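Local coordinates for protein 6-phospho-beta-glucosidase BglT (Thermotoga maritima, PDB 1UP7) that hydrolyses cellobiose 6'-phosphate to glucose 6-phosphate and glucose, using NAD(+) and a manganese ion as cofactors, at residues V129-F140 against L155-L163. Sequence-based numbering, arbitrary orientation.
Sequences VRKTSNATIVNF and LEYEKFIGL. With NAD (nicotinamide-adenine-dinucleotide), chain I.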
ATOM      1  N   VAL A 129      25.997  21.385  -2.629  1.00 18.25           N
ATOM      2  CA  VAL A 129      24.815  22.241  -2.610  1.00 17.98           C
ATOM      3  C   VAL A 129      24.124  22.140  -1.244  1.00 18.63           C
ATOM      4  O   VAL A 129      23.862  23.152  -0.593  1.00 18.97           O
ATOM      5  CB  VAL A 129      23.838  21.897  -3.769  1.00 18.19           C
ATOM      6  CG1 VAL A 129      22.464  22.554  -3.563  1.00 16.08           C
ATOM      7  CG2 VAL A 129      24.451  22.261  -5.131  1.00 16.48           C
ATOM      8  N   ARG A 130      23.870  20.918  -0.799  1.00 19.03           N
ATOM      9  CA  ARG A 130      23.223  20.681   0.484  1.00 20.11           C
ATOM     10  C   ARG A 130      23.982  21.310   1.677  1.00 20.13           C
ATOM     11  O   ARG A 130      23.368  21.796   2.607  1.00 20.13           O
ATOM     12  CB  ARG A 130      22.939  19.175   0.629  1.00 20.38           C
ATOM     13  CG  ARG A 130      23.465  18.444   1.835  1.00 23.14           C
ATOM     14  CD  ARG A 130      23.398  16.888   1.689  1.00 25.39           C
ATOM     15  NE  ARG A 130      22.022  16.428   1.882  1.00 27.41           N
ATOM     16  CZ  ARG A 130      21.472  15.364   1.320  1.00 25.94           C
ATOM     17  NH1 ARG A 130      22.174  14.580   0.523  1.00 25.79           N
ATOM     18  NH2 ARG A 130      20.201  15.090   1.576  1.00 27.30           N
ATOM     19  N   LYS A 131      25.310  21.340   1.613  1.00 20.24           N
ATOM     20  CA  LYS A 131      26.108  21.866   2.733  1.00 20.61           C
ATOM     21  C   LYS A 131      26.263  23.385   2.671  1.00 20.35           C
ATOM     22  O   LYS A 131      26.734  23.981   3.617  1.00 20.41           O
ATOM     23  CB  LYS A 131      27.499  21.216   2.784  1.00 20.91           C
ATOM     24  CG  LYS A 131      27.530  19.907   3.578  1.00 23.91           C
ATOM     25  CD  LYS A 131      28.404  18.838   2.896  1.00 28.10           C
ATOM     26  CE  LYS A 131      29.559  18.348   3.808  1.00 31.93           C
ATOM     27  NZ  LYS A 131      30.312  17.148   3.253  1.00 33.57           N
ATOM     28  N   THR A 132      25.870  24.005   1.559  1.00 20.21           N
ATOM     29  CA  THR A 132      25.968  25.458   1.422  1.00 19.87           C
ATOM     30  C   THR A 132      24.591  26.124   1.280  1.00 20.41           C
ATOM     31  O   THR A 132      23.949  26.465   2.305  1.00 21.27           O
ATOM     32  CB  THR A 132      26.923  25.867   0.261  1.00 20.06           C
ATOM     33  OG1 THR A 132      26.571  25.168  -0.939  1.00 20.44           O
ATOM     34  CG2 THR A 132      28.354  25.383   0.527  1.00 19.09           C
ATOM     35  N   SER A 133      24.125  26.290   0.046  1.00 20.09           N
ATOM     36  CA  SER A 133      22.929  27.078  -0.242  1.00 20.19           C
ATOM     37  C   SER A 133      21.622  26.331  -0.024  1.00 20.39           C
ATOM     38  O   SER A 133      20.561  26.932   0.083  1.00 20.25           O
ATOM     39  CB  SER A 133      22.968  27.552  -1.699  1.00 20.51           C
ATOM     40  OG  SER A 133      23.099  26.453  -2.619  1.00 20.23           O
ATOM     41  N   ASN A 134      21.680  25.008  -0.017  1.00 20.91           N
ATOM     42  CA  ASN A 134      20.451  24.230  -0.083  1.00 21.88           C
ATOM     43  C   ASN A 134      19.490  24.732  -1.200  1.00 21.14           C
ATOM     44  O   ASN A 134      18.285  24.879  -0.991  1.00 20.97           O
ATOM     45  CB  ASN A 134      19.764  24.213   1.295  1.00 22.92           C
ATOM     46  CG  ASN A 134      19.413  22.814   1.724  1.00 27.65           C
ATOM     47  OD1 ASN A 134      18.283  22.353   1.487  1.00 33.24           O
ATOM     48  ND2 ASN A 134      20.398  22.086   2.296  1.00 29.68           N
ATOM     49  N   ALA A 135      20.061  25.035  -2.367  1.00 20.28           N
ATOM     50  CA  ALA A 135      19.306  25.483  -3.528  1.00 19.37           C
ATOM     51  C   ALA A 135      18.429  24.361  -4.074  1.00 18.85           C
ATOM     52  O   ALA A 135      18.675  23.179  -3.801  1.00 18.45           O
ATOM     53  CB  ALA A 135      20.265  25.927  -4.593  1.00 19.22           C
ATOM     54  N   THR A 136      17.428  24.745  -4.867  1.00 18.18           N
ATOM     55  CA  THR A 136      16.703  23.803  -5.690  1.00 17.45           C
ATOM     56  C   THR A 136      17.569  23.487  -6.882  1.00 17.42           C
ATOM     57  O   THR A 136      18.020  24.382  -7.590  1.00 17.46           O
ATOM     58  CB  THR A 136      15.385  24.405  -6.136  1.00 16.91           C
ATOM     59  OG1 THR A 136      14.526  24.472  -4.998  1.00 16.43           O
ATOM     60  CG2 THR A 136      14.663  23.464  -7.119  1.00 16.36           C
ATOM     61  N   ILE A 137      17.793  22.206  -7.121  1.00 17.42           N
ATOM     62  CA  ILE A 137      18.513  21.809  -8.321  1.00 17.15           C
ATOM     63  C   ILE A 137      17.534  21.436  -9.415  1.00 17.11           C
ATOM     64  O   ILE A 137      16.652  20.625  -9.187  1.00 17.36           O
ATOM     65  CB  ILE A 137      19.501  20.654  -8.048  1.00 16.31           C
ATOM     66  CG1 ILE A 137      20.540  21.058  -7.008  1.00 15.48           C
ATOM     67  CG2 ILE A 137      20.218  20.248  -9.353  1.00 16.37           C
ATOM     68  CD1 ILE A 137      21.164  19.871  -6.239  1.00 14.27           C
ATOM     69  N   VAL A 138      17.713  22.035 -10.592  1.00 17.15           N
ATOM     70  CA  VAL A 138      16.967  21.680 -11.799  1.00 16.96           C
ATOM     71  C   VAL A 138      17.875  20.910 -12.769  1.00 17.48           C
ATOM     72  O   VAL A 138      18.882  21.443 -13.263  1.00 17.21           O
ATOM     73  CB  VAL A 138      16.350  22.919 -12.449  1.00 16.66           C
ATOM     74  CG1 VAL A 138      15.510  22.523 -13.663  1.00 14.90           C
ATOM     75  CG2 VAL A 138      15.484  23.667 -11.406  1.00 16.17           C
ATOM     76  N   ASN A 139      17.537  19.649 -13.017  1.00 17.69           N
ATOM     77  CA  ASN A 139      18.437  18.763 -13.741  1.00 18.15           C
ATOM     78  C   ASN A 139      18.065  18.464 -15.181  1.00 18.87           C
ATOM     79  O   ASN A 139      16.962  17.966 -15.448  1.00 19.23           O
ATOM     80  CB  ASN A 139      18.606  17.444 -12.994  1.00 17.82           C
ATOM     81  CG  ASN A 139      19.656  16.562 -13.630  1.00 18.66           C
ATOM     82  OD1 ASN A 139      20.859  16.782 -13.434  1.00 18.54           O
ATOM     83  ND2 ASN A 139      19.224  15.574 -14.421  1.00 15.62           N
ATOM     84  N   PHE A 140      18.991  18.771 -16.098  1.00 19.10           N
ATOM     85  CA  PHE A 140      18.926  18.317 -17.500  1.00 19.50           C
ATOM     86  C   PHE A 140      19.833  17.133 -17.777  1.00 19.12           C
ATOM     87  O   PHE A 140      19.586  16.378 -18.697  1.00 20.02           O
ATOM     88  CB  PHE A 140      19.400  19.384 -18.482  1.00 19.98           C
ATOM     89  CG  PHE A 140      18.666  20.692 -18.403  1.00 23.39           C
ATOM     90  CD1 PHE A 140      17.505  20.836 -17.662  1.00 25.26           C
ATOM     91  CD2 PHE A 140      19.180  21.809 -19.062  1.00 26.94           C
ATOM     92  CE1 PHE A 140      16.842  22.053 -17.592  1.00 25.68           C
ATOM     93  CE2 PHE A 140      18.516  23.055 -19.001  1.00 28.90           C
ATOM     94  CZ  PHE A 140      17.343  23.167 -18.260  1.00 27.00           C
ATOM     95  N   LEU A 155      20.368   9.594  -2.261  1.00 18.93           N
ATOM     96  CA  LEU A 155      20.992  10.740  -1.558  1.00 18.81           C
ATOM     97  C   LEU A 155      19.992  11.483  -0.670  1.00 19.35           C
ATOM     98  O   LEU A 155      20.386  12.205   0.232  1.00 19.12           O
ATOM     99  CB  LEU A 155      21.671  11.708  -2.520  1.00 18.11           C
ATOM    100  CG  LEU A 155      22.538  11.074  -3.623  1.00 19.19           C
ATOM    101  CD1 LEU A 155      23.125  12.185  -4.450  1.00 17.96           C
ATOM    102  CD2 LEU A 155      23.666  10.146  -3.079  1.00 16.29           C
ATOM    103  N   GLU A 156      18.689  11.300  -0.930  1.00 20.05           N
ATOM    104  CA  GLU A 156      17.635  11.878  -0.092  1.00 20.79           C
ATOM    105  C   GLU A 156      17.792  13.392  -0.031  1.00 20.12           C
ATOM    106  O   GLU A 156      17.730  14.002   1.036  1.00 20.24           O
ATOM    107  CB  GLU A 156      17.595  11.225   1.329  1.00 21.48           C
ATOM    108  CG  GLU A 156      17.285   9.714   1.302  1.00 26.82           C
ATOM    109  CD  GLU A 156      17.231   9.049   2.680  1.00 32.83           C
ATOM    110  OE1 GLU A 156      16.673   9.625   3.628  1.00 36.48           O
ATOM    111  OE2 GLU A 156      17.736   7.917   2.832  1.00 37.08           O
ATOM    112  N   TYR A 157      18.009  13.997  -1.188  1.00 19.55           N
ATOM    113  CA  TYR A 157      17.965  15.441  -1.312  1.00 19.03           C
ATOM    114  C   TYR A 157      16.665  15.836  -1.996  1.00 19.30           C
ATOM    115  O   TYR A 157      16.485  15.570  -3.186  1.00 19.35           O
ATOM    116  CB  TYR A 157      19.180  15.933  -2.096  1.00 18.29           C
ATOM    117  CG  TYR A 157      19.328  17.430  -2.061  1.00 17.41           C
ATOM    118  CD1 TYR A 157      19.822  18.075  -0.920  1.00 15.91           C
ATOM    119  CD2 TYR A 157      18.946  18.204  -3.148  1.00 16.14           C
ATOM    120  CE1 TYR A 157      19.955  19.446  -0.888  1.00 17.03           C
ATOM    121  CE2 TYR A 157      19.078  19.575  -3.127  1.00 16.38           C
ATOM    122  CZ  TYR A 157      19.570  20.197  -2.001  1.00 17.33           C
ATOM    123  OH  TYR A 157      19.679  21.573  -1.980  1.00 17.48           O
ATOM    124  N   GLU A 158      15.762  16.447  -1.236  1.00 19.66           N
ATOM    125  CA  GLU A 158      14.391  16.651  -1.683  1.00 20.82           C
ATOM    126  C   GLU A 158      14.263  17.593  -2.884  1.00 20.32           C
ATOM    127  O   GLU A 158      13.522  17.313  -3.824  1.00 20.84           O
ATOM    128  CB  GLU A 158      13.505  17.160  -0.540  1.00 21.11           C
ATOM    129  CG  GLU A 158      12.089  17.396  -1.059  1.00 26.75           C
ATOM    130  CD  GLU A 158      11.048  17.651   0.015  1.00 34.30           C
ATOM    131  OE1 GLU A 158      11.365  18.317   1.047  1.00 34.72           O
ATOM    132  OE2 GLU A 158       9.892  17.193  -0.210  1.00 38.19           O
ATOM    133  N   LYS A 159      15.004  18.692  -2.860  1.00 20.25           N
ATOM    134  CA  LYS A 159      14.892  19.737  -3.869  1.00 20.09           C
ATOM    135  C   LYS A 159      15.742  19.464  -5.086  1.00 19.81           C
ATOM    136  O   LYS A 159      16.595  20.279  -5.470  1.00 19.56           O
ATOM    137  CB  LYS A 159      15.255  21.089  -3.270  1.00 21.14           C
ATOM    138  CG  LYS A 159      14.155  21.645  -2.371  1.00 22.58           C
ATOM    139  CD  LYS A 159      14.668  21.947  -1.032  1.00 26.37           C
ATOM    140  CE  LYS A 159      14.848  23.430  -0.861  1.00 30.18           C
ATOM    141  NZ  LYS A 159      16.063  23.844  -1.583  1.00 31.56           N
ATOM    142  N   PHE A 160      15.492  18.313  -5.712  1.00 19.31           N
ATOM    143  CA  PHE A 160      16.133  17.965  -6.958  1.00 18.67           C
ATOM    144  C   PHE A 160      15.035  17.604  -7.940  1.00 19.28           C
ATOM    145  O   PHE A 160      14.313  16.597  -7.771  1.00 19.52           O
ATOM    146  CB  PHE A 160      17.072  16.799  -6.735  1.00 17.96           C
ATOM    147  CG  PHE A 160      17.921  16.443  -7.937  1.00 18.48           C
ATOM    148  CD1 PHE A 160      17.391  15.659  -8.991  1.00 16.84           C
ATOM    149  CD2 PHE A 160      19.261  16.851  -8.010  1.00 16.92           C
ATOM    150  CE1 PHE A 160      18.178  15.300 -10.078  1.00 16.68           C
ATOM    151  CE2 PHE A 160      20.078  16.482  -9.126  1.00 15.79           C
ATOM    152  CZ  PHE A 160      19.543  15.718 -10.144  1.00 16.11           C
ATOM    153  N   ILE A 161      14.903  18.437  -8.966  1.00 18.82           N
ATOM    154  CA  ILE A 161      13.835  18.292  -9.925  1.00 18.44           C
ATOM    155  C   ILE A 161      14.392  17.910 -11.276  1.00 18.45           C
ATOM    156  O   ILE A 161      15.125  18.696 -11.879  1.00 18.28           O
ATOM    157  CB  ILE A 161      13.032  19.609 -10.030  1.00 18.35           C
ATOM    158  CG1 ILE A 161      12.564  20.056  -8.648  1.00 18.07           C
ATOM    159  CG2 ILE A 161      11.868  19.439 -10.985  1.00 15.80           C
ATOM    160  CD1 ILE A 161      11.860  21.461  -8.650  1.00 16.37           C
ATOM    161  N   GLY A 162      14.028  16.721 -11.744  1.00 18.34           N
ATOM    162  CA  GLY A 162      14.480  16.228 -13.032  1.00 18.64           C
ATOM    163  C   GLY A 162      13.576  16.739 -14.130  1.00 19.12           C
ATOM    164  O   GLY A 162      12.340  16.709 -14.020  1.00 19.29           O
ATOM    165  N   LEU A 163      14.197  17.216 -15.193  1.00 19.46           N
ATOM    166  CA  LEU A 163      13.468  17.777 -16.323  1.00 20.24           C
ATOM    167  C   LEU A 163      13.884  17.096 -17.604  1.00 20.65           C
ATOM    168  O   LEU A 163      14.953  16.535 -17.681  1.00 20.42           O
ATOM    169  CB  LEU A 163      13.792  19.249 -16.443  1.00 20.55           C
ATOM    170  CG  LEU A 163      12.661  20.237 -16.465  1.00 21.81           C
ATOM    171  CD1 LEU A 163      11.812  20.054 -15.226  1.00 21.44           C
ATOM    172  CD2 LEU A 163      13.262  21.615 -16.523  1.00 21.20           C
TER
HETATM  173  PA  NAD I1416      27.797  19.095 -23.754  1.00 39.58           P
HETATM  174  O1A NAD I1416      28.746  18.051 -24.190  1.00 39.58           O
HETATM  175  O2A NAD I1416      27.873  20.429 -24.527  1.00 42.49           O
HETATM  176  O5B NAD I1416      28.142  19.323 -22.187  1.00 36.88           O
HETATM  177  C5B NAD I1416      27.780  20.528 -21.562  1.00 31.06           C
HETATM  178  C4B NAD I1416      28.965  21.101 -20.796  1.00 27.54           C
HETATM  179  O4B NAD I1416      29.227  20.326 -19.628  1.00 29.02           O
HETATM  180  C3B NAD I1416      30.274  21.156 -21.574  1.00 26.05           C
HETATM  181  O3B NAD I1416      30.649  22.520 -21.699  1.00 21.96           O
HETATM  182  C2B NAD I1416      31.274  20.383 -20.712  1.00 25.76           C
HETATM  183  O2B NAD I1416      32.548  20.993 -20.688  1.00 23.91           O
HETATM  184  C1B NAD I1416      30.620  20.498 -19.347  1.00 26.16           C
HETATM  185  N9A NAD I1416      31.025  19.490 -18.372  1.00 26.81           N
HETATM  186  C8A NAD I1416      31.367  18.164 -18.556  1.00 24.99           C
HETATM  187  N7A NAD I1416      31.622  17.657 -17.330  1.00 27.63           N
HETATM  188  C5A NAD I1416      31.403  18.589 -16.383  1.00 25.50           C
HETATM  189  C6A NAD I1416      31.524  18.605 -15.000  1.00 27.10           C
HETATM  190  N6A NAD I1416      31.911  17.532 -14.318  1.00 24.93           N
HETATM  191  N1A NAD I1416      31.239  19.778 -14.310  1.00 26.83           N
HETATM  192  C2A NAD I1416      30.858  20.920 -14.993  1.00 25.65           C
HETATM  193  N3A NAD I1416      30.772  20.898 -16.364  1.00 25.38           N
HETATM  194  C4A NAD I1416      31.042  19.756 -17.036  1.00 26.29           C
HETATM  195  O3  NAD I1416      26.335  18.438 -23.889  1.00 39.74           O
HETATM  196  PN  NAD I1416      24.913  19.167 -24.004  1.00 36.98           P
HETATM  197  O1N NAD I1416      24.388  18.690 -25.309  1.00 41.41           O
HETATM  198  O2N NAD I1416      24.954  20.583 -23.711  1.00 39.33           O
HETATM  199  O5D NAD I1416      24.059  18.544 -22.804  1.00 39.15           O
HETATM  200  C5D NAD I1416      24.517  18.418 -21.470  1.00 36.12           C
HETATM  201  C4D NAD I1416      23.622  17.393 -20.756  1.00 37.30           C
HETATM  202  O4D NAD I1416      22.252  17.791 -20.712  1.00 36.78           O
HETATM  203  C3D NAD I1416      23.629  16.041 -21.455  1.00 35.07           C
HETATM  204  O3D NAD I1416      23.664  15.091 -20.433  1.00 35.30           O
HETATM  205  C2D NAD I1416      22.305  15.984 -22.209  1.00 35.83           C
HETATM  206  O2D NAD I1416      21.779  14.681 -22.403  1.00 33.84           O
HETATM  207  C1D NAD I1416      21.391  16.887 -21.413  1.00 37.91           C
HETATM  208  N1N NAD I1416      20.633  17.762 -22.312  1.00 43.50           N
HETATM  209  C2N NAD I1416      20.717  19.106 -22.023  1.00 44.47           C
HETATM  210  C3N NAD I1416      20.058  20.043 -22.780  1.00 47.55           C
HETATM  211  C7N NAD I1416      20.210  21.502 -22.417  1.00 50.35           C
HETATM  212  O7N NAD I1416      19.116  22.397 -22.376  1.00 51.89           O
HETATM  213  N7N NAD I1416      21.439  21.947 -22.111  1.00 52.29           N
HETATM  214  C4N NAD I1416      19.297  19.582 -23.858  1.00 49.80           C
HETATM  215  C5N NAD I1416      19.194  18.211 -24.166  1.00 47.38           C
HETATM  216  C6N NAD I1416      19.880  17.295 -23.369  1.00 46.00           C
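Tyr-157 reaches between the end of helix 109-131 and strand 136-139, and its hydroxyl donates to Ala-135 O at 2.6 Å, an acceptor lying at the ring edge. With CG anti to the backbone N (chi1 -170°), the ring is carried toward the turn, where Arg-130 CB meets Tyr-157 CE1 at 3.4 Å and Ile-137 CD1 touches Tyr-157 CE2 at 3.8 Å. Arg-130 runs past the ring in the opposite direction, its guanidinium plane perpendicular to the aromatic one and Tyr-157 CD1 over one guanidinium face. The Arg-130 side chain bends at chi3 (-76°) and grips Leu-155 O end-on, its NH1 at 3.0 Å and NH2 at 3.2 Å, while NH2 also bonds weakly to Glu-156 O; one guanidinium thus ties down the end of helix 144-155. A phenylalanine in place of Tyr-157 would probably leave Ala-135 O without this donor and the turn less firmly held. Lys-159, bent along its chain, hydrogen-bonds through NZ to Asn-134 O from above the carbonyl plane. Beyond it the strands pair in parallel, Ile-161 N meeting Ile-137 O at 2.8 Å. Phe-160 lies obliquely against Ile-137 CG2 and Asn-139 CB, the latter 3.5 Å from its CZ; Val-138 CG1 and Phe-140 CE1 converge on Leu-163 CD2. The pair exemplifies the right-handed beta-alpha-beta crossover of a Rossmann-like domain: helix 144-155 packs on Phe-160, helix 296-308 on Ile-161 and Leu-163, Phe-140 borders the NAD nicotinamide, and strand 136-139 sits between strands 76-79 and 160-162 in the parallel sheet.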